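Citrate synthase (Mycobacterium tuberculosis, PDB 4TVM) catalyses the condensation of oxaloacetate with acetyl-CoA and water to give citrate and CoA, the citrate-forming reaction of the Krebs cycle. Local coordinates at residues Y90-G95 with R391-I396; A270-L275 with M382-F387; T114-D119 with P172-Y177; Q78-S83 with L222-I227. All blocks are in the same frame, centred on the assembly; numbering follows the deposited sequence.

Contact 1: Y90-G95 with R391-I396; sequences YLLIYG and RLPGWI. With OAA (oxaloacetate ion), chain B.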
loop_
_atom_site.group_PDB
_atom_site.type_symbol
_atom_site.label_atom_id
_atom_site.label_comp_id
_atom_site.label_asym_id
_atom_site.label_seq_id
_atom_site.Cartn_x
_atom_site.Cartn_y
_atom_site.Cartn_z
ATOM N N TYR A 90 1.446 12.038 -20.602
ATOM C CA TYR A 90 2.750 12.664 -20.838
ATOM C C TYR A 90 2.892 13.917 -19.993
ATOM O O TYR A 90 3.922 14.079 -19.329
ATOM C CB TYR A 90 2.920 13.016 -22.302
ATOM C CG TYR A 90 4.244 13.669 -22.621
ATOM C CD1 TYR A 90 4.552 14.918 -22.124
ATOM C CD2 TYR A 90 5.188 13.034 -23.429
ATOM C CE1 TYR A 90 5.753 15.517 -22.414
ATOM C CE2 TYR A 90 6.384 13.636 -23.731
ATOM C CZ TYR A 90 6.644 14.881 -23.229
ATOM O OH TYR A 90 7.819 15.500 -23.504
ATOM N N LEU A 91 1.864 14.785 -20.003
ATOM C CA LEU A 91 1.963 16.080 -19.367
ATOM C C LEU A 91 2.238 15.855 -17.919
ATOM O O LEU A 91 3.182 16.392 -17.381
ATOM C CB LEU A 91 0.651 16.865 -19.544
ATOM C CG LEU A 91 0.290 17.997 -18.571
ATOM C CD1 LEU A 91 1.068 19.264 -18.913
ATOM C CD2 LEU A 91 -1.206 18.263 -18.627
ATOM N N LEU A 92 1.396 15.060 -17.274
ATOM C CA LEU A 92 1.507 14.898 -15.857
ATOM C C LEU A 92 2.857 14.370 -15.473
ATOM O O LEU A 92 3.474 14.878 -14.535
ATOM C CB LEU A 92 0.513 13.881 -15.384
ATOM C CG LEU A 92 -0.944 14.242 -15.255
ATOM C CD1 LEU A 92 -1.654 12.910 -15.168
ATOM C CD2 LEU A 92 -1.183 15.072 -14.020
ATOM N N ILE A 93 3.292 13.314 -16.153
ATOM C CA ILE A 93 4.557 12.681 -15.805
ATOM C C ILE A 93 5.769 13.583 -16.041
ATOM O O ILE A 93 6.564 13.752 -15.142
ATOM C CB ILE A 93 4.712 11.349 -16.557
ATOM C CG1 ILE A 93 3.773 10.322 -15.957
ATOM C CG2 ILE A 93 6.139 10.836 -16.532
ATOM C CD1 ILE A 93 3.512 9.176 -16.877
ATOM N N TYR A 94 5.913 14.180 -17.213
ATOM C CA TYR A 94 7.117 14.985 -17.477
ATOM C C TYR A 94 6.870 16.464 -17.286
ATOM O O TYR A 94 7.769 17.266 -17.440
ATOM C CB TYR A 94 7.626 14.748 -18.880
ATOM C CG TYR A 94 7.766 13.300 -19.198
ATOM C CD1 TYR A 94 8.814 12.563 -18.667
ATOM C CD2 TYR A 94 6.852 12.654 -20.007
ATOM C CE1 TYR A 94 8.944 11.224 -18.943
ATOM C CE2 TYR A 94 6.965 11.313 -20.270
ATOM C CZ TYR A 94 8.012 10.614 -19.743
ATOM O OH TYR A 94 8.124 9.292 -20.011
ATOM N N GLY A 95 5.646 16.836 -16.969
ATOM C CA GLY A 95 5.373 18.195 -16.549
ATOM C C GLY A 95 5.185 19.228 -17.632
ATOM O O GLY A 95 5.087 20.412 -17.325
ATOM N N ARG A 391 -6.145 6.737 -13.223
ATOM C CA ARG A 391 -5.239 7.317 -12.241
ATOM C C ARG A 391 -3.768 6.935 -12.416
ATOM O O ARG A 391 -2.870 7.620 -11.878
ATOM C CB ARG A 391 -5.697 6.924 -10.843
ATOM C CG ARG A 391 -4.841 7.483 -9.741
ATOM C CD ARG A 391 -4.679 8.986 -9.846
ATOM N NE ARG A 391 -5.971 9.666 -9.756
ATOM C CZ ARG A 391 -6.685 9.820 -8.635
ATOM N NH1 ARG A 391 -6.270 9.323 -7.469
ATOM N NH2 ARG A 391 -7.849 10.448 -8.684
ATOM N N LEU A 392 -3.506 5.858 -13.151
ATOM C CA LEU A 392 -2.136 5.359 -13.281
ATOM C C LEU A 392 -1.094 6.439 -13.585
ATOM O O LEU A 392 -0.021 6.451 -12.995
ATOM C CB LEU A 392 -2.101 4.266 -14.328
ATOM C CG LEU A 392 -0.769 3.615 -14.673
ATOM C CD1 LEU A 392 -0.146 2.905 -13.483
ATOM C CD2 LEU A 392 -0.988 2.634 -15.823
ATOM N N PRO A 393 -1.372 7.335 -14.540
ATOM C CA PRO A 393 -0.392 8.379 -14.841
ATOM C C PRO A 393 -0.064 9.273 -13.636
ATOM O O PRO A 393 1.077 9.750 -13.475
ATOM C CB PRO A 393 -1.080 9.179 -15.955
ATOM C CG PRO A 393 -2.527 8.797 -15.883
ATOM C CD PRO A 393 -2.463 7.350 -15.526
ATOM N N GLY A 394 -1.047 9.482 -12.780
ATOM C CA GLY A 394 -0.861 10.339 -11.624
ATOM C C GLY A 394 -0.028 9.618 -10.606
ATOM O O GLY A 394 0.924 10.180 -10.035
ATOM N N TRP A 395 -0.399 8.372 -10.352
ATOM C CA TRP A 395 0.403 7.515 -9.489
ATOM C C TRP A 395 1.824 7.585 -9.915
ATOM O O TRP A 395 2.707 7.753 -9.095
ATOM C CB TRP A 395 -0.063 6.065 -9.539
ATOM C CG TRP A 395 -1.337 5.826 -8.790
ATOM C CD1 TRP A 395 -1.879 6.607 -7.846
ATOM C CD2 TRP A 395 -2.215 4.711 -8.950
ATOM N NE1 TRP A 395 -3.053 6.065 -7.388
ATOM C CE2 TRP A 395 -3.291 4.901 -8.064
ATOM C CE3 TRP A 395 -2.213 3.580 -9.786
ATOM C CZ2 TRP A 395 -4.349 4.020 -7.979
ATOM C CZ3 TRP A 395 -3.268 2.682 -9.684
ATOM C CH2 TRP A 395 -4.318 2.904 -8.776
ATOM N N ILE A 396 2.053 7.480 -11.203
ATOM C CA ILE A 396 3.419 7.411 -11.714
ATOM C C ILE A 396 4.158 8.735 -11.569
ATOM O O ILE A 396 5.343 8.756 -11.229
ATOM C CB ILE A 396 3.423 6.932 -13.178
ATOM C CG1 ILE A 396 3.029 5.465 -13.231
ATOM C CG2 ILE A 396 4.802 7.076 -13.797
ATOM C CD1 ILE A 396 2.873 4.881 -14.624
HETATM O O1 OAA B . -10.909 11.095 -8.196
HETATM O O2 OAA B . -12.947 10.257 -7.924
HETATM O O4 OAA B . -10.422 12.466 -3.715
HETATM O O5 OAA B . -8.551 11.661 -4.520
HETATM O O3 OAA B . -9.618 10.322 -6.266
HETATM C C1 OAA B . -11.906 10.815 -7.484
HETATM C C2 OAA B . -11.822 11.193 -6.031
HETATM C C3 OAA B . -10.376 11.036 -5.634
HETATM C C4 OAA B . -9.781 11.751 -4.523
#
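Leu92 and Ile93 of helix 85-94 pack on Pro393 and Ile396 of helix 383-403, a nearly parallel helix pair within the largely helical citrate synthase fold. The short axes run 8.6 Å apart at an angle of 13°. Leu92 reaches over with one branch, CD1, which lies 3.9 Å from Pro393 CB and also approaches the backbone N of Gly394. Ile93 has CG1 anti to its own carbonyl carbon (chi1 -73°), which carries its longer branch toward the partner helix: Ile93 CG1 comes 3.7 Å from Pro393 O, and Ile93 CD1 is 3.9 Å from Ile396 CG2. At Pro393 helix 383-403 is kinked, and Arg391 O accepts from both Gly394 N and Trp395 N. Leu168 of helix 159-182 also touches Ile93. From helix 383-403 Arg391, bent at two of its torsions, turns to the oxaloacetate pocket; its NE bonds to His229 O, and its NH2 donates in the guanidinium plane to O3 of oxaloacetate at 3.0 Å with an N-H...O angle of 165°.

Contact 2: A270-L275 with M382-F387; sequences ANQAVL and MFTVLF. With OAA (oxaloacetate ion), chain B.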
loop_
_atom_site.group_PDB
_atom_site.type_symbol
_atom_site.label_atom_id
_atom_site.label_comp_id
_atom_site.label_asym_id
_atom_site.label_seq_id
_atom_site.Cartn_x
_atom_site.Cartn_y
_atom_site.Cartn_z
ATOM N N ALA A 270 -16.364 4.089 -4.784
ATOM C CA ALA A 270 -17.472 5.003 -4.571
ATOM C C ALA A 270 -18.441 4.923 -5.743
ATOM O O ALA A 270 -19.658 4.961 -5.545
ATOM C CB ALA A 270 -16.965 6.420 -4.414
ATOM N N ASN A 271 -17.905 4.824 -6.961
ATOM C CA ASN A 271 -18.739 4.566 -8.142
ATOM C C ASN A 271 -19.552 3.315 -7.925
ATOM O O ASN A 271 -20.751 3.325 -8.160
ATOM C CB ASN A 271 -17.913 4.325 -9.400
ATOM C CG ASN A 271 -17.043 5.497 -9.785
ATOM O OD1 ASN A 271 -17.477 6.646 -9.754
ATOM N ND2 ASN A 271 -15.802 5.203 -10.183
ATOM N N GLN A 272 -18.887 2.238 -7.489
ATOM C CA GLN A 272 -19.542 0.943 -7.267
ATOM C C GLN A 272 -20.592 1.018 -6.146
ATOM O O GLN A 272 -21.607 0.328 -6.196
ATOM C CB GLN A 272 -18.511 -0.176 -6.972
ATOM C CG GLN A 272 -19.116 -1.386 -6.246
ATOM C CD GLN A 272 -18.194 -2.596 -6.148
ATOM O OE1 GLN A 272 -17.101 -2.525 -5.587
ATOM N NE2 GLN A 272 -18.660 -3.728 -6.652
ATOM N N ALA A 273 -20.361 1.851 -5.139
ATOM C CA ALA A 273 -21.331 2.011 -4.052
ATOM C C ALA A 273 -22.667 2.556 -4.553
ATOM O O ALA A 273 -23.737 2.154 -4.080
ATOM C CB ALA A 273 -20.764 2.905 -2.953
ATOM N N VAL A 274 -22.584 3.466 -5.517
ATOM C CA VAL A 274 -23.753 4.130 -6.084
ATOM C C VAL A 274 -24.620 3.134 -6.838
ATOM O O VAL A 274 -25.840 3.110 -6.697
ATOM C CB VAL A 274 -23.311 5.276 -7.020
ATOM C CG1 VAL A 274 -24.469 5.808 -7.851
ATOM C CG2 VAL A 274 -22.695 6.395 -6.196
ATOM N N LEU A 275 -23.983 2.310 -7.644
ATOM C CA LEU A 275 -24.716 1.297 -8.372
ATOM C C LEU A 275 -25.338 0.342 -7.391
ATOM O O LEU A 275 -26.466 -0.079 -7.556
ATOM C CB LEU A 275 -23.789 0.547 -9.311
ATOM C CG LEU A 275 -23.738 1.120 -10.721
ATOM C CD1 LEU A 275 -24.881 0.555 -11.535
ATOM C CD2 LEU A 275 -23.795 2.637 -10.729
ATOM N N MET A 382 -16.133 -3.590 -12.658
ATOM C CA MET A 382 -14.991 -3.083 -13.396
ATOM C C MET A 382 -14.728 -1.666 -12.985
ATOM O O MET A 382 -13.711 -1.133 -13.360
ATOM C CB MET A 382 -15.217 -3.141 -14.912
ATOM C CG MET A 382 -14.935 -4.503 -15.537
ATOM S SD MET A 382 -13.203 -4.997 -15.432
ATOM C CE MET A 382 -12.396 -3.998 -16.697
ATOM N N PHE A 383 -15.627 -1.033 -12.230
ATOM C CA PHE A 383 -15.517 0.430 -12.000
ATOM C C PHE A 383 -14.248 0.856 -11.313
ATOM O O PHE A 383 -13.638 1.896 -11.667
ATOM C CB PHE A 383 -16.683 0.938 -11.170
ATOM C CG PHE A 383 -18.004 0.987 -11.915
ATOM C CD1 PHE A 383 -18.180 0.394 -13.168
ATOM C CD2 PHE A 383 -19.079 1.610 -11.346
ATOM C CE1 PHE A 383 -19.413 0.423 -13.806
ATOM C CE2 PHE A 383 -20.313 1.661 -11.991
ATOM C CZ PHE A 383 -20.478 1.066 -13.218
ATOM N N THR A 384 -13.840 0.087 -10.301
ATOM C CA THR A 384 -12.636 0.455 -9.578
ATOM C C THR A 384 -11.403 0.219 -10.436
ATOM O O THR A 384 -10.401 0.926 -10.271
ATOM C CB THR A 384 -12.506 -0.314 -8.282
ATOM O OG1 THR A 384 -13.784 -0.365 -7.675
ATOM C CG2 THR A 384 -11.507 0.386 -7.325
ATOM N N VAL A 385 -11.479 -0.784 -11.323
ATOM C CA VAL A 385 -10.394 -1.066 -12.232
ATOM C C VAL A 385 -10.248 0.102 -13.232
ATOM O O VAL A 385 -9.135 0.535 -13.560
ATOM C CB VAL A 385 -10.635 -2.363 -13.026
ATOM C CG1 VAL A 385 -9.604 -2.491 -14.143
ATOM C CG2 VAL A 385 -10.619 -3.585 -12.112
ATOM N N LEU A 386 -11.387 0.603 -13.704
ATOM C CA LEU A 386 -11.425 1.744 -14.636
ATOM C C LEU A 386 -10.827 2.922 -13.949
ATOM O O LEU A 386 -10.073 3.684 -14.534
ATOM C CB LEU A 386 -12.862 2.062 -15.074
ATOM C CG LEU A 386 -13.415 1.025 -16.055
ATOM C CD1 LEU A 386 -14.931 0.996 -16.094
ATOM C CD2 LEU A 386 -12.878 1.301 -17.436
ATOM N N PHE A 387 -11.121 3.040 -12.677
ATOM C CA PHE A 387 -10.535 4.117 -11.889
ATOM C C PHE A 387 -9.019 4.074 -11.898
ATOM O O PHE A 387 -8.380 5.100 -12.145
ATOM C CB PHE A 387 -11.043 4.048 -10.474
ATOM C CG PHE A 387 -10.703 5.251 -9.669
ATOM C CD1 PHE A 387 -9.377 5.609 -9.456
ATOM C CD2 PHE A 387 -11.697 6.030 -9.103
ATOM C CE1 PHE A 387 -9.063 6.729 -8.716
ATOM C CE2 PHE A 387 -11.377 7.150 -8.364
ATOM C CZ PHE A 387 -10.067 7.510 -8.179
HETATM O O1 OAA B . -10.909 11.095 -8.196
HETATM O O2 OAA B . -12.947 10.257 -7.924
HETATM O O4 OAA B . -10.422 12.466 -3.715
HETATM O O5 OAA B . -8.551 11.661 -4.520
HETATM O O3 OAA B . -9.618 10.322 -6.266
HETATM C C1 OAA B . -11.906 10.815 -7.484
HETATM C C2 OAA B . -11.822 11.193 -6.031
HETATM C C3 OAA B . -10.376 11.036 -5.634
HETATM C C4 OAA B . -9.781 11.751 -4.523
#
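Phe383, in the first turn of helix 383-403, fits against the start of helix 270-281; the short segments run antiparallel at 154° with 9.4 Å between their axes. Phe383 CD2 is 3.5 Å from Asn271 CB, while Phe383 CE2 meets the branch point of Leu275, CG, at 3.7 Å, the two side chains crossing at about a right angle. Leu275 CD2 lies in the ring plane at the edge, and Gln272 N is near that plane too. One turn on, Phe387 has CG anti to its backbone N (chi1 -169°), and this directs the ring to oxaloacetate: Phe387 CZ is 3.4 Å from ligand O3, which lies in the ring plane, and CE2 is 3.5 Å from O2. The Asn271 side chain lies about 4 Å from that of Asp366, an active-site residue. The interface is thus mainly apolar, and the weakly positive C-H edge of Phe387 faces the keto oxygen O3, probably a mild electrostatic complement to the pocket's stronger polar groups.

Contact 3: T114-D119 with P172-Y177; sequences TMLHED and PTIAAY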
loop_
_atom_site.group_PDB
_atom_site.type_symbol
_atom_site.label_atom_id
_atom_site.label_comp_id
_atom_site.label_asym_id
_atom_site.label_seq_id
_atom_site.Cartn_x
_atom_site.Cartn_y
_atom_site.Cartn_z
ATOM N N THR A 114 2.303 -3.312 -25.343
ATOM C CA THR A 114 1.001 -3.649 -24.808
ATOM C C THR A 114 0.775 -5.123 -24.650
ATOM O O THR A 114 -0.198 -5.535 -24.001
ATOM C CB THR A 114 -0.121 -3.151 -25.712
ATOM O OG1 THR A 114 0.181 -3.516 -27.051
ATOM C CG2 THR A 114 -0.283 -1.644 -25.611
ATOM N N MET A 115 1.617 -5.932 -25.280
ATOM C CA MET A 115 1.486 -7.367 -25.145
ATOM C C MET A 115 2.215 -7.797 -23.885
ATOM O O MET A 115 3.338 -7.368 -23.661
ATOM C CB MET A 115 2.083 -8.073 -26.348
ATOM C CG MET A 115 1.321 -9.334 -26.716
ATOM S SD MET A 115 1.865 -10.122 -28.231
ATOM C CE MET A 115 1.155 -8.981 -29.437
ATOM N N LEU A 116 1.547 -8.604 -23.064
ATOM C CA LEU A 116 2.164 -9.301 -21.949
ATOM C C LEU A 116 2.952 -10.500 -22.442
ATOM O O LEU A 116 2.591 -11.141 -23.441
ATOM C CB LEU A 116 1.112 -9.899 -21.005
ATOM C CG LEU A 116 -0.138 -9.146 -20.624
ATOM C CD1 LEU A 116 -0.947 -9.987 -19.657
ATOM C CD2 LEU A 116 0.213 -7.828 -19.990
ATOM N N HIS A 117 4.001 -10.820 -21.707
ATOM C CA HIS A 117 4.622 -12.157 -21.748
ATOM C C HIS A 117 3.544 -13.222 -21.749
ATOM O O HIS A 117 2.686 -13.226 -20.855
ATOM C CB HIS A 117 5.515 -12.379 -20.504
ATOM C CG HIS A 117 6.588 -13.397 -20.718
ATOM N ND1 HIS A 117 6.345 -14.754 -20.677
ATOM C CD2 HIS A 117 7.908 -13.261 -20.982
ATOM C CE1 HIS A 117 7.465 -15.410 -20.905
ATOM N NE2 HIS A 117 8.426 -14.522 -21.102
ATOM N N GLU A 118 3.596 -14.127 -22.730
ATOM C CA GLU A 118 2.647 -15.243 -22.807
ATOM C C GLU A 118 2.423 -16.007 -21.488
ATOM O O GLU A 118 1.296 -16.460 -21.217
ATOM C CB GLU A 118 3.079 -16.246 -23.869
ATOM C CG GLU A 118 2.513 -15.963 -25.247
ATOM C CD GLU A 118 1.015 -16.099 -25.262
ATOM O OE1 GLU A 118 0.340 -15.059 -25.397
ATOM O OE2 GLU A 118 0.522 -17.232 -25.097
ATOM N N ASP A 119 3.484 -16.198 -20.697
ATOM C CA ASP A 119 3.333 -16.812 -19.374
ATOM C C ASP A 119 2.499 -15.966 -18.416
ATOM O O ASP A 119 1.713 -16.494 -17.621
ATOM C CB ASP A 119 4.676 -17.090 -18.741
ATOM C CG ASP A 119 5.404 -18.242 -19.374
ATOM O OD1 ASP A 119 4.921 -18.837 -20.358
ATOM O OD2 ASP A 119 6.500 -18.545 -18.872
ATOM N N PRO A 172 -3.789 -1.474 -19.142
ATOM C CA PRO A 172 -5.095 -1.714 -19.750
ATOM C C PRO A 172 -5.270 -3.108 -20.259
ATOM O O PRO A 172 -6.354 -3.648 -20.164
ATOM C CB PRO A 172 -5.081 -0.767 -20.924
ATOM C CG PRO A 172 -4.343 0.394 -20.391
ATOM C CD PRO A 172 -3.166 -0.293 -19.778
ATOM N N THR A 173 -4.217 -3.695 -20.798
ATOM C CA THR A 173 -4.271 -5.074 -21.229
ATOM C C THR A 173 -4.649 -6.015 -20.109
ATOM O O THR A 173 -5.455 -6.900 -20.306
ATOM C CB THR A 173 -2.906 -5.491 -21.713
ATOM O OG1 THR A 173 -2.490 -4.565 -22.730
ATOM C CG2 THR A 173 -2.935 -6.880 -22.277
ATOM N N ILE A 174 -4.064 -5.796 -18.937
ATOM C CA ILE A 174 -4.346 -6.594 -17.756
ATOM C C ILE A 174 -5.769 -6.440 -17.264
ATOM O O ILE A 174 -6.366 -7.396 -16.812
ATOM C CB ILE A 174 -3.418 -6.148 -16.607
ATOM C CG1 ILE A 174 -1.981 -6.500 -16.935
ATOM C CG2 ILE A 174 -3.763 -6.835 -15.278
ATOM C CD1 ILE A 174 -1.011 -5.924 -15.945
ATOM N N ALA A 175 -6.281 -5.207 -17.271
ATOM C CA ALA A 175 -7.636 -4.956 -16.816
ATOM C C ALA A 175 -8.632 -5.567 -17.800
ATOM O O ALA A 175 -9.667 -6.096 -17.395
ATOM C CB ALA A 175 -7.858 -3.473 -16.702
ATOM N N ALA A 176 -8.337 -5.491 -19.091
ATOM C CA ALA A 176 -9.209 -6.120 -20.069
ATOM C C ALA A 176 -9.191 -7.629 -19.889
ATOM O O ALA A 176 -10.233 -8.256 -20.052
ATOM C CB ALA A 176 -8.786 -5.771 -21.487
ATOM N N TYR A 177 -8.035 -8.219 -19.563
ATOM C CA TYR A 177 -8.011 -9.665 -19.351
ATOM C C TYR A 177 -8.737 -10.093 -18.095
ATOM O O TYR A 177 -9.327 -11.155 -18.054
ATOM C CB TYR A 177 -6.592 -10.193 -19.321
ATOM C CG TYR A 177 -5.952 -10.226 -20.670
ATOM C CD1 TYR A 177 -6.543 -9.608 -21.779
ATOM C CD2 TYR A 177 -4.755 -10.870 -20.851
ATOM C CE1 TYR A 177 -5.941 -9.644 -23.009
ATOM C CE2 TYR A 177 -4.157 -10.915 -22.085
ATOM C CZ TYR A 177 -4.756 -10.300 -23.152
ATOM O OH TYR A 177 -4.135 -10.347 -24.359
#
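Thr173 OG1 donates to Thr114 O at 2.8 Å, tying the loop 114-117, extended from Met115 on, to the side of helix 159-182. The hydroxyl lies in the plane of the carbonyl, on a lone pair, with a C=O...O angle of 140°. Thr173 has OG1 beside its own backbone N (chi1 -55°) and CG2 anti to that N, which leaves the methyl for apolar contact: Thr173 CG2 is 4.0 Å from Leu116 CG and also sits above the rim of the Tyr177 ring. Leu116 CD2 is 4.0 Å from Ile174 CG1, the two side chains lying roughly perpendicular, while Leu116 CD1 lies 4.1 Å from Tyr177 CD2, these two side chains lying antiparallel alongside each other. The Tyr177 ring stacks on Phe187 and its hydroxyl bonds to Leu188 O; Phe124 also touches Leu116 and Ile174. At the end of the loop His117 is the N-cap of helix 118-122: His117 ND1 accepts from Asp119 N at 3.2 Å, nearly in the imidazole plane. Such acceptance is consistent with an ND1 that carries no proton, while across the interface a single hydroxyl bond gives the carbonyl of the buried Thr114 a partner amid hydrocarbon packing.

Contact 4: Q78-S83 with L222-I227; sequences QLAEKS and LDMLFI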
loop_
_atom_site.group_PDB
_atom_site.type_symbol
_atom_site.label_atom_id
_atom_site.label_comp_id
_atom_site.label_asym_id
_atom_site.label_seq_id
_atom_site.Cartn_x
_atom_site.Cartn_y
_atom_site.Cartn_z
ATOM N N GLN A 78 -10.261 22.384 -20.033
ATOM C CA GLN A 78 -9.514 22.511 -21.298
ATOM C C GLN A 78 -8.912 21.167 -21.778
ATOM O O GLN A 78 -9.012 20.814 -22.956
ATOM C CB GLN A 78 -8.434 23.614 -21.179
ATOM C CG GLN A 78 -8.964 25.043 -21.356
ATOM C CD GLN A 78 -7.954 26.148 -21.025
ATOM O OE1 GLN A 78 -8.227 27.070 -20.245
ATOM N NE2 GLN A 78 -6.810 26.080 -21.630
ATOM N N LEU A 79 -8.340 20.379 -20.872
ATOM C CA LEU A 79 -7.738 19.077 -21.277
ATOM C C LEU A 79 -8.798 18.083 -21.666
ATOM O O LEU A 79 -8.655 17.327 -22.637
ATOM C CB LEU A 79 -6.910 18.501 -20.141
ATOM C CG LEU A 79 -5.871 19.458 -19.579
ATOM C CD1 LEU A 79 -5.532 19.066 -18.157
ATOM C CD2 LEU A 79 -4.655 19.509 -20.488
ATOM N N ALA A 80 -9.879 18.079 -20.893
ATOM C CA ALA A 80 -10.990 17.163 -21.126
ATOM C C ALA A 80 -11.539 17.387 -22.510
ATOM O O ALA A 80 -11.685 16.457 -23.294
ATOM C CB ALA A 80 -12.081 17.385 -20.091
ATOM N N GLU A 81 -11.842 18.646 -22.791
ATOM C CA GLU A 81 -12.390 19.044 -24.074
ATOM C C GLU A 81 -11.356 19.044 -25.203
ATOM O O GLU A 81 -11.708 18.683 -26.334
ATOM C CB GLU A 81 -13.097 20.401 -23.937
ATOM C CG GLU A 81 -14.272 20.349 -22.948
ATOM C CD GLU A 81 -15.364 19.366 -23.372
ATOM O OE1 GLU A 81 -15.539 19.177 -24.598
ATOM O OE2 GLU A 81 -16.046 18.781 -22.492
ATOM N N LYS A 82 -10.097 19.394 -24.922
ATOM C CA LYS A 82 -9.090 19.494 -26.017
ATOM C C LYS A 82 -7.888 18.513 -26.081
ATOM O O LYS A 82 -7.185 18.473 -27.101
ATOM C CB LYS A 82 -8.558 20.927 -26.091
ATOM C CG LYS A 82 -9.500 21.870 -26.811
ATOM C CD LYS A 82 -9.678 21.416 -28.259
ATOM C CE LYS A 82 -10.713 22.248 -28.991
ATOM N NZ LYS A 82 -10.452 23.706 -28.852
ATOM N N SER A 83 -7.648 17.725 -25.036
ATOM C CA SER A 83 -6.486 16.839 -25.016
ATOM C C SER A 83 -6.853 15.386 -25.276
ATOM O O SER A 83 -7.944 15.086 -25.752
ATOM C CB SER A 83 -5.745 16.951 -23.681
ATOM O OG SER A 83 -4.491 16.318 -23.775
ATOM N N LEU A 222 -14.783 7.494 -23.108
ATOM C CA LEU A 222 -13.866 6.846 -22.186
ATOM C C LEU A 222 -12.563 7.616 -22.062
ATOM O O LEU A 222 -12.049 7.808 -20.960
ATOM C CB LEU A 222 -13.575 5.438 -22.654
ATOM C CG LEU A 222 -12.923 4.598 -21.571
ATOM C CD1 LEU A 222 -13.908 4.439 -20.425
ATOM C CD2 LEU A 222 -12.468 3.267 -22.152
ATOM N N ASP A 223 -12.036 8.070 -23.196
ATOM C CA ASP A 223 -10.782 8.827 -23.214
ATOM C C ASP A 223 -10.876 10.060 -22.349
ATOM O O ASP A 223 -10.020 10.320 -21.511
ATOM C CB ASP A 223 -10.428 9.224 -24.642
ATOM C CG ASP A 223 -8.991 9.643 -24.785
ATOM O OD1 ASP A 223 -8.641 10.721 -24.301
ATOM O OD2 ASP A 223 -8.196 8.887 -25.367
ATOM N N MET A 224 -11.951 10.810 -22.522
ATOM C CA MET A 224 -12.173 11.982 -21.691
ATOM C C MET A 224 -12.220 11.601 -20.223
ATOM O O MET A 224 -11.567 12.225 -19.392
ATOM C CB MET A 224 -13.471 12.672 -22.089
ATOM C CG MET A 224 -13.650 14.031 -21.454
ATOM S SD MET A 224 -15.052 14.957 -22.124
ATOM C CE MET A 224 -16.341 14.489 -20.973
ATOM N N LEU A 225 -12.988 10.566 -19.901
ATOM C CA LEU A 225 -13.180 10.187 -18.508
ATOM C C LEU A 225 -11.878 9.797 -17.759
ATOM O O LEU A 225 -11.768 9.978 -16.540
ATOM C CB LEU A 225 -14.194 9.051 -18.425
ATOM C CG LEU A 225 -15.591 9.462 -17.979
ATOM C CD1 LEU A 225 -16.579 8.358 -18.299
ATOM C CD2 LEU A 225 -15.567 9.754 -16.491
ATOM N N PHE A 226 -10.904 9.243 -18.477
ATOM C CA PHE A 226 -9.606 9.005 -17.897
ATOM C C PHE A 226 -8.836 10.295 -17.684
ATOM O O PHE A 226 -8.052 10.394 -16.762
ATOM C CB PHE A 226 -8.788 8.070 -18.772
ATOM C CG PHE A 226 -9.322 6.668 -18.854
ATOM C CD1 PHE A 226 -10.119 6.130 -17.853
ATOM C CD2 PHE A 226 -8.968 5.867 -19.922
ATOM C CE1 PHE A 226 -10.577 4.832 -17.937
ATOM C CE2 PHE A 226 -9.411 4.568 -20.015
ATOM C CZ PHE A 226 -10.211 4.045 -19.015
ATOM N N ILE A 227 -9.067 11.308 -18.502
ATOM C CA ILE A 227 -8.469 12.626 -18.245
ATOM C C ILE A 227 -9.022 13.182 -16.942
ATOM O O ILE A 227 -8.268 13.673 -16.067
ATOM C CB ILE A 227 -8.726 13.635 -19.380
ATOM C CG1 ILE A 227 -8.273 13.043 -20.721
ATOM C CG2 ILE A 227 -8.000 14.946 -19.100
ATOM C CD1 ILE A 227 -8.486 13.928 -21.934
#
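Met224 holds CG anti to its backbone N (chi1 -169°) and is extended at the next torsion, bringing CG and SD beside Ala80 O; only CE follows the bend at the last torsion. Ile227 places CG1 anti to its carbonyl carbon (chi1 -54°), and its two branches divide the work. Ile227 CG2 packs 3.9 Å from Leu79 CB, and its CD1 reaches 3.5 Å from Leu79 O and continues to the backbone of Ser83. The small methyl of Ala80 lets the helices come close: Ala80 CB lies 3.9 Å from Met224 CG, and the CA atoms of Ala80 and Met224 are 5.3 Å apart. At the solvent side the bent Glu81 chain crosses Met224, with Glu81 OE2 4.0 Å from Met224 SD. The segments 78-82 and 222-227 run antiparallel at 164°. Asp223 OD1 accepts from Phe85 N at the start of helix 85-94, whose Val88 touches Ser83 and Ile227. Helix 317-329 covers Met224 through Ile321 and Gln325, and Asp424 of the second subunit packs on Gln78 and Lys82.

Overall arrangement
From the N terminus, residues 78-83 open contact 4 and residues 90-95 open contact 1 on the following helix, where Leu91 touches Leu79. Contact 3 opens at 114-119 and closes soonest, at 172-177, so its loop lies within both larger ones. Contact 4 closes at 222-227 while contact 1 is still open, so these two cross. Contact 2 then opens at 270-275 and closes at 382-387, just before 391-396 completes contact 1, so contact 2 lies wholly within the loop of contact 1. Helix 383-403 carries the second segments of contacts 1 and 2 and touches contacts 3 and 4: Val385 packs on Ala175, Leu386 O meets Phe226, and contacts 1 and 2 both reach oxaloacetate from it.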